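Local coordinates for SIS domain protein (Listeria monocytogenes str. 4b F2365, PDB 3FXA) that is a putative sugar-phosphate isomerase with a SIS domain, the fold that typically binds phosphorylated sugars, and forms a four-chain assembly, at residues A[36-41]-A[175-180]; A[53-58]-A[154-159]. All blocks are in the same frame, centred on the assembly; numbering follows the deposited sequence. Where two conformers were deposited one is given.

Contact 1: A[36-41]-A[175-180]; sequences KTVEKI and MTYMNY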
loop_
_atom_site.group_PDB
_atom_site.type_symbol
_atom_site.label_atom_id
_atom_site.label_comp_id
_atom_site.label_asym_id
_atom_site.label_seq_id
_atom_site.Cartn_x
_atom_site.Cartn_y
_atom_site.Cartn_z
ATOM N N LYS A 36 -9.183 -9.406 -27.431
ATOM C CA LYS A 36 -8.073 -8.465 -27.655
ATOM C C LYS A 36 -7.266 -8.278 -26.376
ATOM O O LYS A 36 -6.026 -8.268 -26.415
ATOM C CB LYS A 36 -8.537 -7.107 -28.196
ATOM C CG LYS A 36 -8.906 -7.051 -29.672
ATOM C CD LYS A 36 -8.827 -5.582 -30.144
ATOM C CE LYS A 36 -9.224 -5.392 -31.599
ATOM N NZ LYS A 36 -8.937 -3.995 -32.056
ATOM N N THR A 37 -7.958 -8.213 -25.235
ATOM C CA THR A 37 -7.281 -8.063 -23.945
ATOM C C THR A 37 -6.419 -9.292 -23.625
ATOM O O THR A 37 -5.289 -9.139 -23.170
ATOM C CB THR A 37 -8.308 -7.732 -22.827
ATOM O OG1 THR A 37 -8.997 -6.517 -23.193
ATOM C CG2 THR A 37 -7.662 -7.579 -21.462
ATOM N N VAL A 38 -6.948 -10.503 -23.832
ATOM C CA VAL A 38 -6.168 -11.728 -23.628
ATOM C C VAL A 38 -4.921 -11.763 -24.523
ATOM O O VAL A 38 -3.840 -12.082 -24.051
ATOM C CB VAL A 38 -7.006 -13.008 -23.882
ATOM C CG1 VAL A 38 -6.132 -14.271 -23.845
ATOM C CG2 VAL A 38 -8.201 -13.058 -22.879
ATOM N N GLU A 39 -5.100 -11.460 -25.811
ATOM C CA GLU A 39 -4.018 -11.471 -26.808
ATOM C C GLU A 39 -2.957 -10.444 -26.472
ATOM O O GLU A 39 -1.764 -10.772 -26.401
ATOM C CB GLU A 39 -4.574 -11.195 -28.215
ATOM C CG GLU A 39 -5.421 -12.321 -28.774
ATOM C CD GLU A 39 -6.087 -12.001 -30.128
ATOM O OE1 GLU A 39 -6.238 -10.817 -30.503
ATOM O OE2 GLU A 39 -6.488 -12.952 -30.815
ATOM N N LYS A 40 -3.418 -9.224 -26.223
ATOM C CA LYS A 40 -2.519 -8.103 -25.899
ATOM C C LYS A 40 -1.688 -8.375 -24.642
ATOM O O LYS A 40 -0.487 -8.089 -24.637
ATOM C CB LYS A 40 -3.302 -6.803 -25.733
ATOM C CG LYS A 40 -2.459 -5.528 -25.827
ATOM C CD LYS A 40 -2.118 -5.200 -27.280
ATOM C CE LYS A 40 -1.283 -3.932 -27.406
ATOM N NZ LYS A 40 -0.787 -3.763 -28.800
ATOM N N ILE A 41 -2.314 -8.907 -23.585
ATOM C CA ILE A 41 -1.614 -9.201 -22.315
ATOM C C ILE A 41 -0.644 -10.373 -22.481
ATOM O O ILE A 41 0.470 -10.321 -21.973
ATOM C CB ILE A 41 -2.571 -9.346 -21.109
ATOM C CG1 ILE A 41 -3.261 -8.003 -20.840
ATOM C CG2 ILE A 41 -1.850 -9.871 -19.839
ATOM C CD1 ILE A 41 -4.376 -8.102 -19.762
HETATM N N MSE A 175 -3.778 -18.520 -18.469
HETATM C CA MSE A 175 -2.995 -19.672 -17.980
HETATM C C MSE A 175 -2.927 -20.765 -19.046
HETATM O O MSE A 175 -1.862 -21.320 -19.328
HETATM C CB MSE A 175 -3.573 -20.212 -16.686
HETATM C CG MSE A 175 -3.430 -19.239 -15.520
HETATM SE SE MSE A 175 -4.444 -19.755 -13.939
HETATM C CE MSE A 175 -3.469 -21.314 -13.429
ATOM N N THR A 176 -4.076 -21.003 -19.669
ATOM C CA THR A 176 -4.175 -21.971 -20.780
ATOM C C THR A 176 -3.553 -21.393 -22.063
ATOM O O THR A 176 -2.767 -22.092 -22.737
ATOM C CB THR A 176 -5.636 -22.440 -21.002
ATOM O OG1 THR A 176 -6.088 -23.138 -19.831
ATOM C CG2 THR A 176 -5.714 -23.387 -22.211
ATOM N N TYR A 177 -3.875 -20.132 -22.394
ATOM C CA TYR A 177 -3.383 -19.440 -23.604
ATOM C C TYR A 177 -1.862 -19.431 -23.673
ATOM O O TYR A 177 -1.297 -19.635 -24.733
ATOM C CB TYR A 177 -3.889 -17.975 -23.652
ATOM C CG TYR A 177 -3.640 -17.240 -24.951
ATOM C CD1 TYR A 177 -2.401 -16.650 -25.222
ATOM C CD2 TYR A 177 -4.654 -17.092 -25.902
ATOM C CE1 TYR A 177 -2.172 -15.964 -26.421
ATOM C CE2 TYR A 177 -4.431 -16.409 -27.103
ATOM C CZ TYR A 177 -3.188 -15.852 -27.358
ATOM O OH TYR A 177 -3.004 -15.199 -28.546
HETATM N N MSE A 178 -1.226 -19.173 -22.536
HETATM C CA MSE A 178 0.247 -19.062 -22.452
HETATM C C MSE A 178 0.963 -20.335 -21.994
HETATM O O MSE A 178 2.199 -20.302 -21.825
HETATM C CB MSE A 178 0.602 -17.929 -21.489
HETATM C CG MSE A 178 -0.042 -16.595 -21.846
HETATM SE SE MSE A 178 0.631 -15.229 -20.670
HETATM C CE MSE A 178 2.410 -14.955 -21.452
ATOM N N ASN A 179 0.223 -21.433 -21.775
ATOM C CA ASN A 179 0.788 -22.718 -21.317
ATOM C C ASN A 179 1.544 -22.538 -19.991
ATOM O O ASN A 179 2.673 -22.999 -19.832
ATOM C CB ASN A 179 1.675 -23.347 -22.417
ATOM C CG ASN A 179 0.929 -23.565 -23.726
ATOM O OD1 ASN A 179 1.350 -23.086 -24.781
ATOM N ND2 ASN A 179 -0.181 -24.284 -23.660
ATOM N N TYR A 180 0.908 -21.814 -19.062
ATOM C CA TYR A 180 1.456 -21.541 -17.739
ATOM C C TYR A 180 1.544 -22.867 -16.977
ATOM O O TYR A 180 0.625 -23.694 -17.091
ATOM C CB TYR A 180 0.577 -20.498 -17.007
ATOM C CG TYR A 180 1.073 -20.102 -15.638
ATOM C CD1 TYR A 180 2.281 -19.421 -15.497
ATOM C CD2 TYR A 180 0.316 -20.341 -14.491
ATOM C CE1 TYR A 180 2.749 -19.037 -14.242
ATOM C CE2 TYR A 180 0.773 -19.949 -13.217
ATOM C CZ TYR A 180 2.004 -19.297 -13.115
ATOM O OH TYR A 180 2.513 -18.882 -11.898
#
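Tyr177, which lays its ring against Val38, belongs to a helix turn closed off by a polar bond, Tyr180 N to Met175 O at 2.8 Å. A second bond, from Asn179 N to Thr176 O at 3.2 Å, completes a Schellman motif, and Asn179 takes the positive phi (57°) that such a helix end requires. The example illustrates how a helix can keep packing with an aromatic side chain in its final turn. With CG anti to the backbone N (chi1 -170°), the Tyr177 ring reaches out to helix 31-43, and one of its faces receives the methyl CG1 of Val38. This is a CH-pi contact: CG1 stands 4.2 Å from the centroid of the Tyr177 ring and 28° off its normal, displaced toward the CD2 side of the ring. Beyond it, Glu39 passes the hydroxyl end obliquely, its CG lying 3.8 Å from Tyr177 OH in van der Waals contact, while the carboxylate plane is turned well away from that of the ring. No hydrogen bond joins the two segments, so apolar contact carries the association. Val38 also touches Leu174 one turn earlier in the partner helix, and Met2 of the second subunit packs on Tyr177. Thr37 of helix 31-43 meets strands 121-126 and 139-142 as well as helix 157-177, the helix-on-sheet packing of the alpha/beta/alpha SIS fold.

Contact 2: A[53-58]-A[154-159]; sequences CGTSGV and MLATAS
Thr55 and Ala156 meet through their methyl groups, CG2 of Thr55 coming to 4.2 Å from CB of Ala156, while the polar branch of the same threonine serves a different neighbour. The rotamer makes this division of labour possible: OG1 lies anti to the backbone N (chi1 -164°), and CG2 takes the position between N and the carbonyl carbon. Thr55 was deposited in two conformers, so these side-chain details hold for one of them. In it, OG1 is hydrogen-bonded to Thr160 OG1, one turn into helix 157-177, and reaches a water at 3.0 Å from Thr55 OG1. That water donates to Leu155 O, 2.7 Å away, bridging the two segments where no direct hydrogen bond does. Both segments lead into helices, and the principle illustrated is the meeting of two helix N-termini in a SIS domain: Gly54, at the N-cap position, sits in the turn between strand 48-51 and helix 55-69, a strand-turn-helix corner consistent with the phosphosugar-binding loops of this family. Gly54 has a positive phi (56°), and its N is bonded to Asp81 OD1 of the third subunit. Ala156, N-cap of the other helix, also has a positive phi (60°), and has no polar side chain with which to cap. Instead, the carboxylate of Glu148 accepts from Ala158 N and Ser159 N, one oxygen for each, and Asp150 grips Met154 N and Leu155 N in the same two-pronged way just before the helix begins.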
loop_
_atom_site.group_PDB
_atom_site.type_symbol
_atom_site.label_atom_id
_atom_site.label_comp_id
_atom_site.label_asym_id
_atom_site.label_seq_id
_atom_site.Cartn_x
_atom_site.Cartn_y
_atom_site.Cartn_z
ATOM N N CYS A 53 -9.424 4.494 -8.113
ATOM C CA CYS A 53 -9.716 5.215 -6.868
ATOM C C CYS A 53 -10.768 4.452 -6.059
ATOM O O CYS A 53 -11.743 3.941 -6.624
ATOM C CB CYS A 53 -10.286 6.589 -7.185
ATOM S SG CYS A 53 -9.165 7.697 -7.992
ATOM N N GLY A 54 -10.597 4.446 -4.738
ATOM C CA GLY A 54 -11.534 3.805 -3.833
ATOM C C GLY A 54 -11.747 2.341 -4.171
ATOM O O GLY A 54 -10.785 1.599 -4.282
ATOM N N THR A 55 -13.013 1.965 -4.360
ATOM C CA THR A 55 -13.389 0.582 -4.667
ATOM C C THR A 55 -12.772 0.108 -5.997
ATOM O O THR A 55 -12.319 -1.043 -6.108
ATOM C CB THR A 55 -14.941 0.405 -4.599
ATOM O OG1 THR A 55 -15.272 -0.986 -4.521
ATOM C CG2 THR A 55 -15.657 1.093 -5.780
ATOM N N SER A 56 -12.757 0.988 -7.008
ATOM C CA SER A 56 -12.087 0.685 -8.305
ATOM C C SER A 56 -10.588 0.397 -8.059
ATOM O O SER A 56 -9.987 -0.418 -8.751
ATOM C CB SER A 56 -12.240 1.819 -9.304
ATOM O OG SER A 56 -13.566 1.928 -9.752
ATOM N N GLY A 57 -9.993 1.084 -7.085
ATOM C CA GLY A 57 -8.629 0.841 -6.640
ATOM C C GLY A 57 -8.434 -0.561 -6.065
ATOM O O GLY A 57 -7.417 -1.172 -6.350
ATOM N N VAL A 58 -9.399 -1.074 -5.271
ATOM C CA VAL A 58 -9.291 -2.419 -4.706
ATOM C C VAL A 58 -9.377 -3.432 -5.878
ATOM O O VAL A 58 -8.611 -4.412 -5.901
ATOM C CB VAL A 58 -10.297 -2.704 -3.574
ATOM C CG1 VAL A 58 -10.080 -4.130 -3.037
ATOM C CG2 VAL A 58 -10.183 -1.618 -2.472
HETATM N N MSE A 154 -25.209 3.157 -4.266
HETATM C CA MSE A 154 -23.938 3.923 -4.216
HETATM C C MSE A 154 -22.627 3.198 -3.847
HETATM O O MSE A 154 -21.573 3.609 -4.340
HETATM C CB MSE A 154 -24.136 5.129 -3.274
HETATM C CG MSE A 154 -24.394 6.447 -3.996
HETATM SE SE MSE A 154 -25.368 7.785 -2.993
HETATM C CE MSE A 154 -25.016 7.262 -1.156
ATOM N N LEU A 155 -22.668 2.175 -2.987
ATOM C CA LEU A 155 -21.447 1.414 -2.598
ATOM C C LEU A 155 -20.664 0.751 -3.749
ATOM O O LEU A 155 -19.466 0.487 -3.597
ATOM C CB LEU A 155 -21.740 0.334 -1.528
ATOM C CG LEU A 155 -21.685 0.661 -0.046
ATOM C CD1 LEU A 155 -21.991 -0.610 0.749
ATOM C CD2 LEU A 155 -20.320 1.197 0.353
ATOM N N ALA A 156 -21.347 0.463 -4.858
ATOM C CA ALA A 156 -20.753 -0.165 -6.040
ATOM C C ALA A 156 -20.140 -1.565 -5.774
ATOM O O ALA A 156 -19.115 -1.904 -6.342
ATOM C CB ALA A 156 -19.730 0.802 -6.709
ATOM N N THR A 157 -20.785 -2.372 -4.925
ATOM C CA THR A 157 -20.308 -3.719 -4.553
ATOM C C THR A 157 -20.433 -4.671 -5.765
ATOM O O THR A 157 -19.458 -5.308 -6.173
ATOM C CB THR A 157 -21.089 -4.293 -3.334
ATOM O OG1 THR A 157 -22.492 -4.205 -3.577
ATOM C CG2 THR A 157 -20.765 -3.534 -2.030
ATOM N N ALA A 158 -21.618 -4.746 -6.350
ATOM C CA ALA A 158 -21.811 -5.552 -7.562
ATOM C C ALA A 158 -20.901 -5.088 -8.718
ATOM O O ALA A 158 -20.286 -5.929 -9.406
ATOM C CB ALA A 158 -23.267 -5.532 -8.005
ATOM N N SER A 159 -20.781 -3.764 -8.907
ATOM C CA SER A 159 -19.921 -3.203 -9.981
ATOM C C SER A 159 -18.467 -3.641 -9.814
ATOM O O SER A 159 -17.803 -4.032 -10.790
ATOM C CB SER A 159 -20.024 -1.666 -10.029
ATOM O OG SER A 159 -19.149 -1.096 -10.985
HETATM O O HOH W 1 -17.943 -1.691 -3.448
#

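Overall arrangement
Both contacts draw on helix 157-177 and engage its two ends: contact 2 involves its N-terminal start, contact 1 its last turn. Their centres lie 26 Å apart on opposite sides of the chain's centre, and the nearest atoms of the two remain about 15 Å from each other, so the contacts do not touch, although the same helix runs from one to the other. Both reach the second subunit, which makes that helix part of the assembly as well as of the fold. They differ in character. Contact 2 borders the glycine-containing turn where a sugar phosphate would probably bind, whereas contact 1, farther from the centre of the chain, is helix-to-helix packing.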